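PDB 3C3K: alanine racemase from Actinobacillus succinogenes, which has the two-lobed alpha/beta fold of periplasmic binding protein-like proteins and probably resembles ligand-binding regulators of the LacI type. Local coordinates for residues Val13-Ile18 against Ala25-Ile30; Arg52-Leu57 against Gln81-Ala86; Asp117-Ser122 against Asp213-Gly218. All blocks are in the same frame, centred on the assembly; numbering follows the deposited sequence.

Interaction 1. Residues Val13-Ile18 against Ala25-Ile30; sequences VMVSNI and AVVKGI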
loop_
_atom_site.group_PDB
_atom_site.type_symbol
_atom_site.label_atom_id
_atom_site.label_comp_id
_atom_site.label_asym_id
_atom_site.label_seq_id
_atom_site.Cartn_x
_atom_site.Cartn_y
_atom_site.Cartn_z
ATOM N N VAL B 13 2.562 11.828 11.382
ATOM C CA VAL B 13 1.425 10.914 11.245
ATOM C C VAL B 13 1.753 9.543 11.820
ATOM O O VAL B 13 2.729 8.929 11.420
ATOM C CB VAL B 13 0.993 10.797 9.779
ATOM C CG1 VAL B 13 -0.327 10.042 9.643
ATOM C CG2 VAL B 13 0.889 12.210 9.138
ATOM N N MET B 14 0.927 9.068 12.751
ATOM C CA MET B 14 1.048 7.736 13.333
ATOM C C MET B 14 0.069 6.853 12.595
ATOM O O MET B 14 -1.141 6.932 12.820
ATOM C CB MET B 14 0.728 7.794 14.838
ATOM C CG MET B 14 1.917 8.291 15.738
ATOM S SD MET B 14 1.592 8.617 17.546
ATOM C CE MET B 14 -0.026 8.902 17.471
ATOM N N VAL B 15 0.595 6.002 11.722
ATOM C CA VAL B 15 -0.180 5.199 10.785
ATOM C C VAL B 15 -0.501 3.828 11.385
ATOM O O VAL B 15 0.369 3.189 12.015
ATOM C CB VAL B 15 0.672 5.021 9.524
ATOM C CG1 VAL B 15 0.023 4.112 8.514
ATOM C CG2 VAL B 15 0.854 6.402 8.890
ATOM N N SER B 16 -1.742 3.377 11.217
ATOM C CA SER B 16 -2.097 2.072 11.758
ATOM C C SER B 16 -1.476 0.903 10.979
ATOM O O SER B 16 -1.095 -0.086 11.558
ATOM C CB SER B 16 -3.623 1.944 11.831
ATOM O OG SER B 16 -4.131 2.216 10.559
ATOM N N ASN B 17 -1.352 1.002 9.672
ATOM C CA ASN B 17 -0.613 -0.045 8.915
ATOM C C ASN B 17 -0.245 0.488 7.550
ATOM O O ASN B 17 -1.077 0.739 6.689
ATOM C CB ASN B 17 -1.471 -1.348 8.784
ATOM C CG ASN B 17 -0.747 -2.480 8.073
ATOM O OD1 ASN B 17 0.237 -2.271 7.373
ATOM N ND2 ASN B 17 -1.267 -3.708 8.235
ATOM N N ILE B 18 1.026 0.657 7.353
ATOM C CA ILE B 18 1.522 1.288 6.173
ATOM C C ILE B 18 1.240 0.426 4.908
ATOM O O ILE B 18 1.196 0.961 3.791
ATOM C CB ILE B 18 3.022 1.645 6.396
ATOM C CG1 ILE B 18 3.320 2.979 5.718
ATOM C CG2 ILE B 18 3.987 0.408 6.160
ATOM C CD1 ILE B 18 4.777 3.299 5.668
ATOM N N ALA B 25 -4.113 6.166 1.246
ATOM C CA ALA B 25 -5.077 7.134 0.762
ATOM C C ALA B 25 -5.281 8.236 1.772
ATOM O O ALA B 25 -5.377 9.385 1.395
ATOM C CB ALA B 25 -6.461 6.484 0.429
ATOM N N VAL B 26 -5.356 7.909 3.063
ATOM C CA VAL B 26 -5.472 8.997 4.057
ATOM C C VAL B 26 -4.172 9.844 4.084
ATOM O O VAL B 26 -4.200 11.089 4.050
ATOM C CB VAL B 26 -5.775 8.461 5.461
ATOM C CG1 VAL B 26 -5.820 9.659 6.434
ATOM C CG2 VAL B 26 -7.145 7.709 5.465
ATOM N N VAL B 27 -3.011 9.180 4.083
ATOM C CA VAL B 27 -1.766 9.928 3.966
ATOM C C VAL B 27 -1.692 10.874 2.784
ATOM O O VAL B 27 -1.201 12.002 2.910
ATOM C CB VAL B 27 -0.588 9.030 4.023
ATOM C CG1 VAL B 27 0.682 9.802 3.791
ATOM C CG2 VAL B 27 -0.564 8.372 5.389
ATOM N N LYS B 28 -2.149 10.424 1.626
ATOM C CA LYS B 28 -2.175 11.268 0.492
ATOM C C LYS B 28 -2.906 12.607 0.743
ATOM O O LYS B 28 -2.441 13.672 0.316
ATOM C CB LYS B 28 -2.810 10.539 -0.714
ATOM C CG LYS B 28 -2.590 11.319 -2.025
ATOM C CD LYS B 28 -3.199 10.601 -3.269
ATOM C CE LYS B 28 -3.155 11.500 -4.560
ATOM N NZ LYS B 28 -1.859 12.252 -4.590
ATOM N N GLY B 29 -4.071 12.549 1.388
ATOM C CA GLY B 29 -4.854 13.745 1.661
ATOM C C GLY B 29 -4.160 14.577 2.729
ATOM O O GLY B 29 -4.125 15.807 2.660
ATOM N N ILE B 30 -3.575 13.908 3.717
ATOM C CA ILE B 30 -2.808 14.630 4.707
ATOM C C ILE B 30 -1.757 15.500 3.985
ATOM O O ILE B 30 -1.702 16.730 4.230
ATOM C CB ILE B 30 -2.181 13.684 5.768
ATOM C CG1 ILE B 30 -3.285 13.219 6.708
ATOM C CG2 ILE B 30 -1.113 14.360 6.545
ATOM C CD1 ILE B 30 -2.905 12.013 7.611
#
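Val-13 overlaps Ile-30 tip to tip, the strand residue reaching across to the helix with both of its methyls. Its CG1 lies 3.8 Å from Ile-30 CD1, while Val-13 CG2 sits 3.9 Å from Ile-30 CG2, so the two branches of the valine face the two arms of the isoleucine. With Ile-30 CG1 beside the backbone N (chi1 -75°) and the chain extended beyond it, CD1 is carried out from the helix toward the strand. Two residues further along the chain, Val-15 lies on the same face as Val-13 and brings its CG2 to within 4.3 Å of Val-27 CG2, a looser touch one helical turn before Ile-30. All four residues are buried. Beta-branched residues suit this seam: they favour an extended backbone in the strand and offer compact, stiff methyl surfaces to the helix. Leu-43 and Ile-41 of strand 39-45 extend the same oily layer, and Val-247 of helix 239-254 also packs on Ile-30. Val-27 additionally touches Ile-18 of the second subunit, bringing the helix to the dimer interface. Helix 21-35 thus packs over strand 9-15, which pairs in parallel with strand 39-45: the first beta-alpha-beta crossover of a Rossmann-like lobe, as expected of periplasmic binding protein-like folds.

Interaction 2. Residues Arg52-Leu57 against Gln81-Ala86; sequences RSRSCL and QNIIGA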
loop_
_atom_site.group_PDB
_atom_site.type_symbol
_atom_site.label_atom_id
_atom_site.label_comp_id
_atom_site.label_asym_id
_atom_site.label_seq_id
_atom_site.Cartn_x
_atom_site.Cartn_y
_atom_site.Cartn_z
ATOM N N ARG B 52 6.280 1.677 20.067
ATOM C CA ARG B 52 6.534 2.497 18.871
ATOM C C ARG B 52 5.979 3.914 19.009
ATOM O O ARG B 52 6.627 4.870 18.669
ATOM C CB ARG B 52 5.907 1.854 17.640
ATOM C CG ARG B 52 6.723 0.800 17.057
ATOM C CD ARG B 52 6.147 0.377 15.710
ATOM N NE ARG B 52 6.718 -0.886 15.290
ATOM C CZ ARG B 52 6.182 -1.727 14.401
ATOM N NH1 ARG B 52 5.019 -1.448 13.802
ATOM N NH2 ARG B 52 6.823 -2.861 14.113
ATOM N N SER B 53 4.754 4.043 19.511
ATOM C CA SER B 53 4.119 5.344 19.645
ATOM C C SER B 53 4.892 6.247 20.572
ATOM O O SER B 53 5.164 7.399 20.234
ATOM C CB SER B 53 2.750 5.190 20.235
ATOM O OG SER B 53 2.016 4.306 19.433
ATOM N N ARG B 54 5.224 5.726 21.745
ATOM C CA ARG B 54 5.961 6.509 22.717
ATOM C C ARG B 54 7.254 7.022 22.124
ATOM O O ARG B 54 7.691 8.174 22.361
ATOM C CB ARG B 54 6.249 5.657 23.950
ATOM C CG ARG B 54 5.056 5.582 24.850
ATOM C CD ARG B 54 5.318 4.811 26.166
ATOM N NE ARG B 54 4.106 4.984 26.964
ATOM C CZ ARG B 54 3.566 4.087 27.791
ATOM N NH1 ARG B 54 4.135 2.894 27.979
ATOM N NH2 ARG B 54 2.436 4.406 28.426
ATOM N N SER B 55 7.879 6.162 21.335
ATOM C CA SER B 55 9.173 6.501 20.783
ATOM C C SER B 55 9.068 7.614 19.741
ATOM O O SER B 55 9.819 8.577 19.756
ATOM C CB SER B 55 9.861 5.209 20.292
ATOM O OG SER B 55 10.665 5.454 19.184
ATOM N N CYS B 56 8.102 7.526 18.843
ATOM C CA CYS B 56 8.094 8.506 17.767
ATOM C C CYS B 56 7.629 9.815 18.360
ATOM O O CYS B 56 7.898 10.865 17.805
ATOM C CB CYS B 56 7.269 8.052 16.554
ATOM S SG CYS B 56 5.535 7.970 16.894
ATOM N N LEU B 57 6.957 9.764 19.511
ATOM C CA LEU B 57 6.466 11.008 20.145
ATOM C C LEU B 57 7.554 11.860 20.808
ATOM O O LEU B 57 7.301 13.012 21.135
ATOM C CB LEU B 57 5.216 10.781 21.057
ATOM C CG LEU B 57 3.871 10.478 20.370
ATOM C CD1 LEU B 57 2.855 10.044 21.397
ATOM C CD2 LEU B 57 3.300 11.624 19.516
ATOM N N GLN B 81 -1.918 10.714 26.492
ATOM C CA GLN B 81 -2.433 12.048 26.761
ATOM C C GLN B 81 -1.372 12.830 27.556
ATOM O O GLN B 81 -1.174 14.032 27.343
ATOM C CB GLN B 81 -3.830 11.995 27.403
ATOM C CG GLN B 81 -3.933 12.033 28.923
ATOM C CD GLN B 81 -5.155 11.240 29.458
ATOM O OE1 GLN B 81 -5.022 10.408 30.384
ATOM N NE2 GLN B 81 -6.341 11.469 28.842
ATOM N N ASN B 82 -0.611 12.112 28.372
ATOM C CA ASN B 82 0.392 12.781 29.152
ATOM C C ASN B 82 1.573 13.250 28.333
ATOM O O ASN B 82 2.223 14.218 28.695
ATOM C CB ASN B 82 0.849 11.902 30.286
ATOM C CG ASN B 82 -0.126 11.926 31.433
ATOM O OD1 ASN B 82 -0.695 12.982 31.788
ATOM N ND2 ASN B 82 -0.370 10.767 31.998
ATOM N N ILE B 83 1.855 12.569 27.230
ATOM C CA ILE B 83 2.950 13.008 26.372
ATOM C C ILE B 83 2.472 14.174 25.513
ATOM O O ILE B 83 3.195 15.137 25.324
ATOM C CB ILE B 83 3.518 11.858 25.461
ATOM C CG1 ILE B 83 4.234 10.778 26.306
ATOM C CG2 ILE B 83 4.464 12.424 24.410
ATOM C CD1 ILE B 83 4.382 9.477 25.571
ATOM N N ILE B 84 1.271 14.073 24.969
ATOM C CA ILE B 84 0.801 15.061 23.993
ATOM C C ILE B 84 0.232 16.343 24.620
ATOM O O ILE B 84 0.383 17.411 24.053
ATOM C CB ILE B 84 -0.223 14.400 23.031
ATOM C CG1 ILE B 84 0.422 13.119 22.435
ATOM C CG2 ILE B 84 -0.674 15.404 21.938
ATOM C CD1 ILE B 84 -0.364 12.347 21.384
ATOM N N GLY B 85 -0.436 16.249 25.773
ATOM C CA GLY B 85 -0.890 17.454 26.478
ATOM C C GLY B 85 -1.724 18.309 25.545
ATOM O O GLY B 85 -2.640 17.824 24.877
ATOM N N ALA B 86 -1.361 19.582 25.461
ATOM C CA ALA B 86 -2.038 20.555 24.634
ATOM C C ALA B 86 -1.494 20.613 23.199
ATOM O O ALA B 86 -1.982 21.430 22.386
ATOM C CB ALA B 86 -1.872 21.902 25.263
#
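Leu-57 fills the close-packed inner part of this contact, wedged against two consecutive isoleucines. Its CB rests 3.8 Å from Ile-83 CG2, and at the far end of the side chain Leu-57 CD1 lies 4.0 Å from Ile-84 CD1, the two side chains meeting at a slant. Placing Ile-84 CG1 beside its own backbone N (chi1 -53°) swings the tip nearer to the leucine than its CB direction alone would suggest. A branched leucine suits the spot, since one side chain can address both partners at once.

Toward solvent the packing thins to a single aliphatic touch: Arg-54 CG meets Ile-83 CD1 at 4.0 Å. There the extended arginine crosses the isoleucine at about a right angle; its methylenes cover part of Ile-83, while Arg-54 itself stays exposed.

Inward, Leu-57 also packs on Leu-12 and Met-14 of strand 9-15 and on Leu-80, while Ile-84 leans on Trp-89 of strand 89-92. The ends of helices 50-56 and 77-84 therefore lie side by side against the parallel sheet.

Interaction 3. Residues Asp117-Ser122 against Asp213-Gly218; sequences DQLVKS and DVAVVG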
loop_
_atom_site.group_PDB
_atom_site.type_symbol
_atom_site.label_atom_id
_atom_site.label_comp_id
_atom_site.label_asym_id
_atom_site.label_seq_id
_atom_site.Cartn_x
_atom_site.Cartn_y
_atom_site.Cartn_z
ATOM N N ASP B 117 -28.407 -4.846 5.876
ATOM C CA ASP B 117 -29.752 -4.670 5.343
ATOM C C ASP B 117 -29.798 -4.940 3.843
ATOM O O ASP B 117 -30.769 -5.507 3.388
ATOM C CB ASP B 117 -30.313 -3.272 5.593
ATOM C CG ASP B 117 -30.574 -3.001 7.029
ATOM O OD1 ASP B 117 -30.579 -3.933 7.866
ATOM O OD2 ASP B 117 -30.778 -1.822 7.320
ATOM N N GLN B 118 -28.768 -4.520 3.080
ATOM C CA GLN B 118 -28.777 -4.710 1.630
ATOM C C GLN B 118 -28.638 -6.168 1.258
ATOM O O GLN B 118 -29.359 -6.659 0.411
ATOM C CB GLN B 118 -27.662 -3.932 0.941
ATOM C CG GLN B 118 -27.729 -2.435 1.119
ATOM C CD GLN B 118 -29.114 -1.924 1.092
ATOM O OE1 GLN B 118 -29.780 -1.974 0.059
ATOM N NE2 GLN B 118 -29.562 -1.368 2.218
ATOM N N LEU B 119 -27.700 -6.869 1.885
ATOM C CA LEU B 119 -27.633 -8.315 1.721
ATOM C C LEU B 119 -28.967 -9.027 2.023
ATOM O O LEU B 119 -29.365 -9.886 1.274
ATOM C CB LEU B 119 -26.451 -8.933 2.485
ATOM C CG LEU B 119 -25.075 -8.489 2.007
ATOM C CD1 LEU B 119 -24.008 -8.747 3.079
ATOM C CD2 LEU B 119 -24.691 -9.159 0.673
ATOM N N VAL B 120 -29.648 -8.675 3.094
ATOM C CA VAL B 120 -30.936 -9.322 3.439
ATOM C C VAL B 120 -32.025 -8.985 2.435
ATOM O O VAL B 120 -32.808 -9.865 2.077
ATOM C CB VAL B 120 -31.371 -8.923 4.867
ATOM C CG1 VAL B 120 -32.912 -9.185 5.150
ATOM C CG2 VAL B 120 -30.488 -9.621 5.893
ATOM N N LYS B 121 -32.038 -7.747 1.919
ATOM C CA LYS B 121 -32.969 -7.356 0.888
ATOM C C LYS B 121 -32.783 -8.186 -0.362
ATOM O O LYS B 121 -33.730 -8.477 -1.084
ATOM C CB LYS B 121 -32.785 -5.862 0.510
ATOM C CG LYS B 121 -33.767 -4.907 1.191
ATOM C CD LYS B 121 -33.551 -3.452 0.751
ATOM C CE LYS B 121 -34.000 -3.254 -0.701
ATOM N NZ LYS B 121 -34.894 -2.039 -0.883
ATOM N N SER B 122 -31.540 -8.527 -0.668
ATOM C CA SER B 122 -31.274 -9.246 -1.890
ATOM C C SER B 122 -31.532 -10.725 -1.662
ATOM O O SER B 122 -31.312 -11.501 -2.560
ATOM C CB SER B 122 -29.854 -8.988 -2.379
ATOM O OG SER B 122 -28.946 -9.806 -1.672
ATOM N N ASP B 213 -24.092 -18.161 -5.497
ATOM C CA ASP B 213 -23.933 -19.030 -4.331
ATOM C C ASP B 213 -23.576 -18.230 -3.060
ATOM O O ASP B 213 -24.132 -18.496 -1.990
ATOM C CB ASP B 213 -22.832 -20.033 -4.591
ATOM C CG ASP B 213 -23.217 -21.039 -5.663
ATOM O OD1 ASP B 213 -24.395 -21.457 -5.696
ATOM O OD2 ASP B 213 -22.381 -21.352 -6.529
ATOM N N VAL B 214 -22.576 -17.346 -3.178
ATOM C CA VAL B 214 -22.056 -16.570 -2.056
ATOM C C VAL B 214 -21.705 -15.143 -2.569
ATOM O O VAL B 214 -20.880 -14.948 -3.467
ATOM C CB VAL B 214 -20.834 -17.189 -1.438
ATOM C CG1 VAL B 214 -20.334 -16.362 -0.219
ATOM C CG2 VAL B 214 -21.068 -18.699 -0.989
ATOM N N ALA B 215 -22.375 -14.163 -1.991
ATOM C CA ALA B 215 -22.172 -12.755 -2.263
ATOM C C ALA B 215 -20.954 -12.327 -1.424
ATOM O O ALA B 215 -20.724 -12.900 -0.359
ATOM C CB ALA B 215 -23.365 -12.023 -1.792
ATOM N N VAL B 216 -20.191 -11.328 -1.871
ATOM C CA VAL B 216 -19.066 -10.741 -1.109
ATOM C C VAL B 216 -19.213 -9.228 -1.060
ATOM O O VAL B 216 -19.508 -8.607 -2.082
ATOM C CB VAL B 216 -17.671 -11.120 -1.710
ATOM C CG1 VAL B 216 -16.515 -10.580 -0.827
ATOM C CG2 VAL B 216 -17.517 -12.646 -1.902
ATOM N N VAL B 217 -19.006 -8.636 0.116
ATOM C CA VAL B 217 -18.958 -7.195 0.305
ATOM C C VAL B 217 -17.681 -6.875 1.082
ATOM O O VAL B 217 -17.291 -7.598 2.023
ATOM C CB VAL B 217 -20.232 -6.640 1.040
ATOM C CG1 VAL B 217 -20.098 -5.111 1.384
ATOM C CG2 VAL B 217 -21.470 -6.934 0.209
ATOM N N GLY B 218 -16.984 -5.841 0.633
ATOM C CA GLY B 218 -15.784 -5.369 1.352
ATOM C C GLY B 218 -15.942 -4.051 2.114
ATOM O O GLY B 218 -17.031 -3.686 2.554
#
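Leu-119 joins the helix to the strand by setting one methyl against both Ala-215 and Val-217. Followed from its start, segment 117-122 begins away from that contact with Asp-117, whose OD1 makes a salt bridge to Arg-149 and a hydrogen bond with His-153; an acid here ties helix 108-121 to its neighbour. Gln-118 does not reach the strand and makes weak hydrogen bonds with Tyr-114 and Arg-273. Leu-119 then faces the sheet. With CG beside the backbone N (chi1 -64°) and the second torsion at 161°, CD2 comes 3.9 Å from Val-217 CG2 and 4.0 Å from Ala-215 CB. The leucine and Val-217 run alongside one another, pointing opposite ways, and the small Ala-215 lets the longer side chain settle close to the strand. Val-120 does not touch the strand segment; like Leu-119 it packs on Ile-127 of strand 127-131, and also on Leu-155. After the exposed Lys-121, Ser-122 closes the helix: its OG donates to Leu-119 O over 3.0 Å, from 28° off the carbonyl plane, so a short polar residue satisfies a carbonyl in the last turn. Val-216, between the two contacting strand residues, points away and packs on Ala-196, Ile-200 and Leu-203 of helix 193-205. With strand 215-217 at the border of its parallel sheet within the chain, and helices covering both faces, this is the three-layer alpha/beta/alpha sandwich expected of a periplasmic binding protein-like lobe.

Along the chain the three contacts follow in series. Interactions 1 and 2 belong to one lobe, with centres 18 Å apart, and strand 9-15 joins them: it gives one face to helix 21-35, while from the other Met-14 packs on Cys-56. The six-stranded sheet is thus covered on both faces, and both contacts reach the second subunit. Interaction 3 lies in the other lobe, on the four-stranded sheet, with its centre 30 Å from that of interaction 1 and 42 Å from that of interaction 2, and touches neither. The chain therefore builds two separate sandwiched cores, with the dimer contacts noted here confined to the first.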